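Local structure of beta-N-acetylhexosaminidase (Streptomyces plicatus, 1JAK) at residues L130-K136 / P494-A499; G361-Q365 / T388-L392. The protein removes terminal beta-linked N-acetylhexosamine residues from glycans, probably by the substrate-assisted mechanism of glycoside hydrolase family 20. All blocks are in the same frame, centred on the assembly; numbering follows the deposited sequence.

The two contacts lie on opposite sides of the centre of the chain, with their own centres about 37 Å apart. Their nearest atoms are about 19 Å apart, so they do not touch. Contact 2 joins two neighbouring strands of the catalytic barrel. It is the one close to the ligand: the side chain of Q365 lies about 7 Å from the bound azasugar inhibitor. Contact 1 packs the loop after helix 116-129, in the smaller N-terminal domain, against the last helix of the chain. Along the sequence, contact 2 falls inside the long loop that contact 1 closes, so the chain runs through the barrel before returning to the N-terminal domain.

Contact 1. Residues L130-K136 / P494-A499; sequences LPPAVEK and PYWEAA
The P132 ring lies over one face of the Y495 ring. This is a CH-pi contact: P132 CG sits 3.7 Å from the ring centroid, offset toward the rim. It joins a short 3-10 turn, 132-135, to the chain's last helix, 493-499, and so ties the N-terminal domain to the C-terminal end. P494 adds to the apolar patch, its CG 3.7 Å from P132 CG. The phenol reaches past the turn and donates a hydrogen bond from Y495 OH to L130 O, 2.6 Å long. The donor is tilted 20° from the carbonyl plane. L130 O also lies at the edge of the ring, in its plane. Ring position is therefore set both over a face and at the hydroxyl end.

One turn further on, E135 folds against the helix. With CG anti to the carbonyl carbon (chi1 -61°), E135 CG comes 3.4 Å from Y495 O; the bend at chi2 brings OE1 to 3.5 Å from A499 CB. The carboxylate has its salt bridge with R185, outside these segments. The A498 methyl packs against P132 O and E135 CB. At the solvent side, K136 bends at chi2 and chi3 and passes its CD beside that methyl. Two waters bridge there, one donating to A498 O and weakly to E135 O. The other also donates to A498 O and accepts from K136 NZ, 2.7 Å away.

Contact 2. Residues G361-Q365 / T388-L392; sequences GALVQ and TGLIL
I391 packs against two residues of the neighbouring strand. Its CD1 meets L363 CD2 at 3.9 Å, and its CG2 meets Q365 CG at 3.8 Å. With CG1 beside the backbone N (chi1 -66°) and CG2 anti to it, one branch is directed to L363 and the other to Q365. L363, Q365 and I391 share one face of the sheet. An alanine at I391 would take away both branches, and is likely to open a gap beside L363 CD2 and leave Q365 CG without its apolar neighbour. On the other face, V364 CG2 touches L390 CD1 at 3.8 Å. The T388 and V364 side chains cross at about a right angle, with T388 CG2 against both V364 methyls; CG2 also comes 3.4 Å from A362 O.

Three backbone hydrogen bonds hold the two strands parallel and in register, and so set these side chains beside one another: G389 N to A362 O, V364 N to G389 O at 2.9 Å, and I391 N to V364 O. G389 sits opposite L363; a CB there would come tight against L363 CG.

Further out, strand 346-350 pairs with the far edge of strand 363-366, and strand 440-447 flanks 389-392. W159 packs on both L363 and I391, on the inner side of the barrel. The extended chain of Q365 carries its amide beyond I391. There OE1 bonds H315 and NE2 bonds S393, with a weak bond to E444, so partners at both ends fix the rotation of the amide. Strand 363-366, helix 374-385 and strand 389-392 form a beta-alpha-beta unit, the repeating element of the TIM barrel that carries the family 20 active site.

Contact 1. Residues L130-K136 / P494-A499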
ATOM      1  N   LEU A 130     -19.813  11.058  -4.241  1.00  9.90           N
ATOM      2  CA  LEU A 130     -20.930  11.134  -3.306  1.00  9.84           C
ATOM      3  C   LEU A 130     -20.482  12.030  -2.149  1.00 10.25           C
ATOM      4  O   LEU A 130     -19.283  12.246  -1.960  1.00 10.70           O
ATOM      5  CB  LEU A 130     -21.286   9.733  -2.798  1.00  9.85           C
ATOM      6  CG  LEU A 130     -22.006   8.849  -3.820  1.00 10.69           C
ATOM      7  CD1 LEU A 130     -22.031   7.404  -3.344  1.00 10.85           C
ATOM      8  CD2 LEU A 130     -23.424   9.373  -4.021  1.00 10.64           C
ATOM      9  N   PRO A 131     -21.437  12.576  -1.374  1.00 10.97           N
ATOM     10  CA  PRO A 131     -21.143  13.458  -0.236  1.00 10.94           C
ATOM     11  C   PRO A 131     -20.526  12.757   0.973  1.00 10.63           C
ATOM     12  O   PRO A 131     -20.647  11.544   1.126  1.00 10.49           O
ATOM     13  CB  PRO A 131     -22.506  14.066   0.082  1.00 11.96           C
ATOM     14  CG  PRO A 131     -23.434  12.926  -0.224  1.00 11.47           C
ATOM     15  CD  PRO A 131     -22.893  12.410  -1.543  1.00 11.52           C
ATOM     16  N   PRO A 132     -19.863  13.525   1.856  1.00 11.57           N
ATOM     17  CA  PRO A 132     -19.213  13.004   3.065  1.00 10.89           C
ATOM     18  C   PRO A 132     -20.125  12.131   3.923  1.00 10.24           C
ATOM     19  O   PRO A 132     -19.663  11.217   4.602  1.00 10.14           O
ATOM     20  CB  PRO A 132     -18.787  14.272   3.801  1.00 11.35           C
ATOM     21  CG  PRO A 132     -18.535  15.240   2.691  1.00 12.77           C
ATOM     22  CD  PRO A 132     -19.703  14.988   1.769  1.00 12.75           C
ATOM     23  N   ALA A 133     -21.421  12.425   3.892  1.00 11.03           N
ATOM     24  CA  ALA A 133     -22.395  11.671   4.675  1.00 11.07           C
ATOM     25  C   ALA A 133     -22.363  10.181   4.345  1.00 10.01           C
ATOM     26  O   ALA A 133     -22.802   9.353   5.142  1.00 12.05           O
ATOM     27  CB  ALA A 133     -23.798  12.228   4.432  1.00 12.13           C
ATOM     28  N   VAL A 134     -21.836   9.842   3.173  1.00 10.22           N
ATOM     29  CA  VAL A 134     -21.764   8.448   2.746  1.00  9.49           C
ATOM     30  C   VAL A 134     -20.893   7.605   3.686  1.00 10.18           C
ATOM     31  O   VAL A 134     -20.995   6.374   3.709  1.00 10.21           O
ATOM     32  CB  VAL A 134     -21.221   8.348   1.292  1.00 10.23           C
ATOM     33  CG1 VAL A 134     -19.723   8.624   1.264  1.00  9.51           C
ATOM     34  CG2 VAL A 134     -21.537   6.978   0.700  1.00 10.61           C
ATOM     35  N   GLU A 135     -20.056   8.275   4.476  1.00  9.48           N
ATOM     36  CA  GLU A 135     -19.159   7.599   5.413  1.00  9.92           C
ATOM     37  C   GLU A 135     -19.822   7.209   6.737  1.00 12.40           C
ATOM     38  O   GLU A 135     -19.259   6.431   7.506  1.00 11.96           O
ATOM     39  CB  GLU A 135     -17.954   8.493   5.731  1.00  9.63           C
ATOM     40  CG  GLU A 135     -17.074   8.867   4.544  1.00 10.60           C
ATOM     41  CD  GLU A 135     -16.374   7.675   3.917  1.00 12.31           C
ATOM     42  OE1 GLU A 135     -16.198   6.642   4.601  1.00 12.30           O
ATOM     43  OE2 GLU A 135     -15.986   7.778   2.737  1.00 12.75           O
ATOM     44  N   LYS A 136     -21.005   7.754   7.005  1.00 14.42           N
ATOM     45  CA  LYS A 136     -21.715   7.471   8.254  1.00 16.05           C
ATOM     46  C   LYS A 136     -22.257   6.043   8.344  1.00 18.15           C
ATOM     47  O   LYS A 136     -22.469   5.382   7.329  1.00 17.18           O
ATOM     48  CB  LYS A 136     -22.866   8.462   8.435  1.00 14.90           C
ATOM     49  CG  LYS A 136     -22.435   9.924   8.410  1.00 16.07           C
ATOM     50  CD  LYS A 136     -21.559  10.283   9.601  1.00 20.40           C
ATOM     51  CE  LYS A 136     -22.324  10.157  10.911  1.00 23.57           C
ATOM     52  NZ  LYS A 136     -21.522  10.618  12.077  1.00 25.65           N
ATOM     53  N   PRO A 494     -14.077  16.528   5.461  1.00 11.56           N
ATOM     54  CA  PRO A 494     -15.380  16.075   5.960  1.00 11.66           C
ATOM     55  C   PRO A 494     -15.613  14.572   5.829  1.00 10.50           C
ATOM     56  O   PRO A 494     -16.335  13.981   6.631  1.00 10.92           O
ATOM     57  CB  PRO A 494     -16.370  16.909   5.148  1.00 12.54           C
ATOM     58  CG  PRO A 494     -15.638  17.154   3.867  1.00 14.12           C
ATOM     59  CD  PRO A 494     -14.241  17.468   4.340  1.00 12.54           C
ATOM     60  N   TYR A 495     -15.005  13.956   4.818  1.00  9.11           N
ATOM     61  CA  TYR A 495     -15.147  12.518   4.623  1.00  9.50           C
ATOM     62  C   TYR A 495     -14.407  11.772   5.733  1.00  9.82           C
ATOM     63  O   TYR A 495     -14.934  10.830   6.323  1.00 10.33           O
ATOM     64  CB  TYR A 495     -14.579  12.092   3.264  1.00  9.74           C
ATOM     65  CG  TYR A 495     -15.361  12.607   2.075  1.00  9.62           C
ATOM     66  CD1 TYR A 495     -15.242  13.932   1.660  1.00 10.04           C
ATOM     67  CD2 TYR A 495     -16.232  11.771   1.376  1.00  9.94           C
ATOM     68  CE1 TYR A 495     -15.972  14.417   0.577  1.00  9.78           C
ATOM     69  CE2 TYR A 495     -16.969  12.243   0.290  1.00 10.17           C
ATOM     70  CZ  TYR A 495     -16.833  13.568  -0.101  1.00 10.26           C
ATOM     71  OH  TYR A 495     -17.562  14.050  -1.166  1.00 10.56           O
ATOM     72  N   TRP A 496     -13.182  12.200   6.019  1.00 10.41           N
ATOM     73  CA  TRP A 496     -12.400  11.547   7.056  1.00  9.61           C
ATOM     74  C   TRP A 496     -13.035  11.730   8.430  1.00  9.90           C
ATOM     75  O   TRP A 496     -13.056  10.803   9.239  1.00  9.98           O
ATOM     76  CB  TRP A 496     -10.960  12.067   7.035  1.00  9.43           C
ATOM     77  CG  TRP A 496     -10.254  11.705   5.758  1.00  8.77           C
ATOM     78  CD1 TRP A 496     -10.528  10.635   4.948  1.00 10.44           C
ATOM     79  CD2 TRP A 496      -9.131  12.373   5.170  1.00  9.44           C
ATOM     80  NE1 TRP A 496      -9.646  10.595   3.898  1.00 10.69           N
ATOM     81  CE2 TRP A 496      -8.776  11.649   4.008  1.00 10.11           C
ATOM     82  CE3 TRP A 496      -8.390  13.510   5.512  1.00 10.41           C
ATOM     83  CZ2 TRP A 496      -7.709  12.026   3.186  1.00 10.91           C
ATOM     84  CZ3 TRP A 496      -7.325  13.887   4.692  1.00 11.51           C
ATOM     85  CH2 TRP A 496      -6.997  13.143   3.543  1.00 10.68           C
ATOM     86  N   GLU A 497     -13.566  12.922   8.684  1.00 10.68           N
ATOM     87  CA  GLU A 497     -14.225  13.200   9.956  1.00 10.79           C
ATOM     88  C   GLU A 497     -15.428  12.277  10.122  1.00 11.04           C
ATOM     89  O   GLU A 497     -15.616  11.669  11.174  1.00 10.32           O
ATOM     90  CB  GLU A 497     -14.678  14.663  10.002  1.00 12.88           C
ATOM     91  CG  GLU A 497     -13.537  15.653  10.183  1.00 16.04           C
ATOM     92  CD  GLU A 497     -13.976  17.091   9.992  1.00 20.70           C
ATOM     93  OE1 GLU A 497     -15.175  17.381  10.188  1.00 24.91           O
ATOM     94  OE2 GLU A 497     -13.115  17.934   9.660  1.00 23.95           O
ATOM     95  N   ALA A 498     -16.235  12.170   9.073  1.00 11.24           N
ATOM     96  CA  ALA A 498     -17.419  11.320   9.103  1.00 11.14           C
ATOM     97  C   ALA A 498     -17.053   9.842   9.234  1.00 11.74           C
ATOM     98  O   ALA A 498     -17.792   9.063   9.838  1.00 10.99           O
ATOM     99  CB  ALA A 498     -18.252  11.544   7.843  1.00 10.98           C
ATOM    100  N   ALA A 499     -15.904   9.464   8.676  1.00 10.96           N
ATOM    101  CA  ALA A 499     -15.441   8.079   8.714  1.00 11.59           C
ATOM    102  C   ALA A 499     -14.655   7.728   9.977  1.00 11.71           C
ATOM    103  O   ALA A 499     -14.342   6.560  10.213  1.00 11.97           O
ATOM    104  CB  ALA A 499     -14.587   7.788   7.481  1.00 13.21           C
TER
HETATM  105  O   HOH W   1     -18.161   6.310  10.616  1.00 31.06           O
HETATM  106  O   HOH W   2     -19.058   9.598  12.228  1.00 27.20           O

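Contact 2. Residues G361-Q365 / T388-L392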
ATOM      1  N   GLY A 361      15.008  -9.981 -13.805  1.00 12.25           N
ATOM      2  CA  GLY A 361      13.618  -9.888 -13.392  1.00 11.80           C
ATOM      3  C   GLY A 361      13.393  -9.260 -12.030  1.00 12.32           C
ATOM      4  O   GLY A 361      12.259  -8.961 -11.655  1.00 11.29           O
ATOM      5  N   ALA A 362      14.466  -9.050 -11.283  1.00 11.65           N
ATOM      6  CA  ALA A 362      14.343  -8.465  -9.954  1.00 11.59           C
ATOM      7  C   ALA A 362      13.929  -7.001  -9.975  1.00 11.10           C
ATOM      8  O   ALA A 362      14.106  -6.300 -10.974  1.00 11.51           O
ATOM      9  CB  ALA A 362      15.662  -8.609  -9.206  1.00 11.39           C
ATOM     10  N   LEU A 363      13.350  -6.552  -8.865  1.00 10.28           N
ATOM     11  CA  LEU A 363      12.960  -5.159  -8.699  1.00 10.30           C
ATOM     12  C   LEU A 363      13.633  -4.694  -7.416  1.00  9.53           C
ATOM     13  O   LEU A 363      13.820  -5.489  -6.496  1.00  9.56           O
ATOM     14  CB  LEU A 363      11.447  -5.001  -8.519  1.00 11.15           C
ATOM     15  CG  LEU A 363      10.490  -5.250  -9.682  1.00 12.72           C
ATOM     16  CD1 LEU A 363      10.286  -6.741  -9.869  1.00 15.25           C
ATOM     17  CD2 LEU A 363       9.158  -4.575  -9.376  1.00 14.89           C
ATOM     18  N   VAL A 364      14.024  -3.427  -7.359  1.00  9.36           N
ATOM     19  CA  VAL A 364      14.616  -2.903  -6.135  1.00  8.73           C
ATOM     20  C   VAL A 364      13.799  -1.707  -5.686  1.00  8.46           C
ATOM     21  O   VAL A 364      13.288  -0.942  -6.507  1.00  8.65           O
ATOM     22  CB  VAL A 364      16.103  -2.497  -6.302  1.00  9.79           C
ATOM     23  CG1 VAL A 364      16.945  -3.741  -6.548  1.00 10.19           C
ATOM     24  CG2 VAL A 364      16.265  -1.490  -7.431  1.00 10.85           C
ATOM     25  N   GLN A 365      13.654  -1.569  -4.374  1.00  7.52           N
ATOM     26  CA  GLN A 365      12.878  -0.478  -3.807  1.00  6.21           C
ATOM     27  C   GLN A 365      13.808   0.600  -3.270  1.00  7.62           C
ATOM     28  O   GLN A 365      14.498   0.400  -2.269  1.00  8.03           O
ATOM     29  CB  GLN A 365      11.978  -1.005  -2.686  1.00  6.81           C
ATOM     30  CG  GLN A 365      10.924  -0.005  -2.243  1.00  7.69           C
ATOM     31  CD  GLN A 365       9.965  -0.572  -1.214  1.00  7.63           C
ATOM     32  OE1 GLN A 365       9.869  -1.791  -1.032  1.00  7.14           O
ATOM     33  NE2 GLN A 365       9.237   0.314  -0.544  1.00  6.50           N
ATOM     34  N   THR A 388      16.785  -3.773 -14.129  1.00 12.47           N
ATOM     35  CA  THR A 388      16.155  -3.937 -12.823  1.00 11.14           C
ATOM     36  C   THR A 388      15.023  -2.927 -12.683  1.00 10.76           C
ATOM     37  O   THR A 388      15.204  -1.742 -12.957  1.00 10.44           O
ATOM     38  CB  THR A 388      17.167  -3.715 -11.676  1.00  9.77           C
ATOM     39  OG1 THR A 388      18.234  -4.664 -11.793  1.00  9.64           O
ATOM     40  CG2 THR A 388      16.488  -3.895 -10.319  1.00  9.42           C
ATOM     41  N   GLY A 389      13.849  -3.397 -12.266  1.00 10.36           N
ATOM     42  CA  GLY A 389      12.721  -2.499 -12.098  1.00 11.09           C
ATOM     43  C   GLY A 389      12.898  -1.652 -10.853  1.00 10.35           C
ATOM     44  O   GLY A 389      13.447  -2.118  -9.858  1.00 10.95           O
ATOM     45  N   LEU A 390      12.433  -0.408 -10.901  1.00  9.32           N
ATOM     46  CA  LEU A 390      12.562   0.498  -9.768  1.00 10.98           C
ATOM     47  C   LEU A 390      11.239   0.855  -9.104  1.00 10.11           C
ATOM     48  O   LEU A 390      10.290   1.258  -9.772  1.00 11.05           O
ATOM     49  CB  LEU A 390      13.242   1.793 -10.210  1.00 12.92           C
ATOM     50  CG  LEU A 390      14.745   1.959  -9.995  1.00 17.11           C
ATOM     51  CD1 LEU A 390      15.500   0.728 -10.444  1.00 19.88           C
ATOM     52  CD2 LEU A 390      15.202   3.200 -10.748  1.00 15.87           C
ATOM     53  N   ILE A 391      11.193   0.701  -7.784  1.00  9.06           N
ATOM     54  CA  ILE A 391      10.018   1.059  -6.994  1.00  8.22           C
ATOM     55  C   ILE A 391      10.508   2.249  -6.178  1.00  7.88           C
ATOM     56  O   ILE A 391      11.454   2.118  -5.400  1.00  9.25           O
ATOM     57  CB  ILE A 391       9.612  -0.068  -6.031  1.00  8.19           C
ATOM     58  CG1 ILE A 391       9.152  -1.295  -6.823  1.00  7.55           C
ATOM     59  CG2 ILE A 391       8.511   0.421  -5.100  1.00  7.45           C
ATOM     60  CD1 ILE A 391       9.128  -2.570  -6.002  1.00  8.90           C
ATOM     61  N   LEU A 392       9.883   3.407  -6.351  1.00  6.94           N
ATOM     62  CA  LEU A 392      10.324   4.596  -5.632  1.00  7.46           C
ATOM     63  C   LEU A 392       9.553   4.908  -4.357  1.00  7.89           C
ATOM     64  O   LEU A 392       8.339   5.089  -4.389  1.00  7.67           O
ATOM     65  CB  LEU A 392      10.269   5.815  -6.560  1.00  8.19           C
ATOM     66  CG  LEU A 392      11.100   5.718  -7.845  1.00  8.92           C
ATOM     67  CD1 LEU A 392      10.944   7.005  -8.643  1.00 10.81           C
ATOM     68  CD2 LEU A 392      12.566   5.476  -7.503  1.00 10.70           C
TER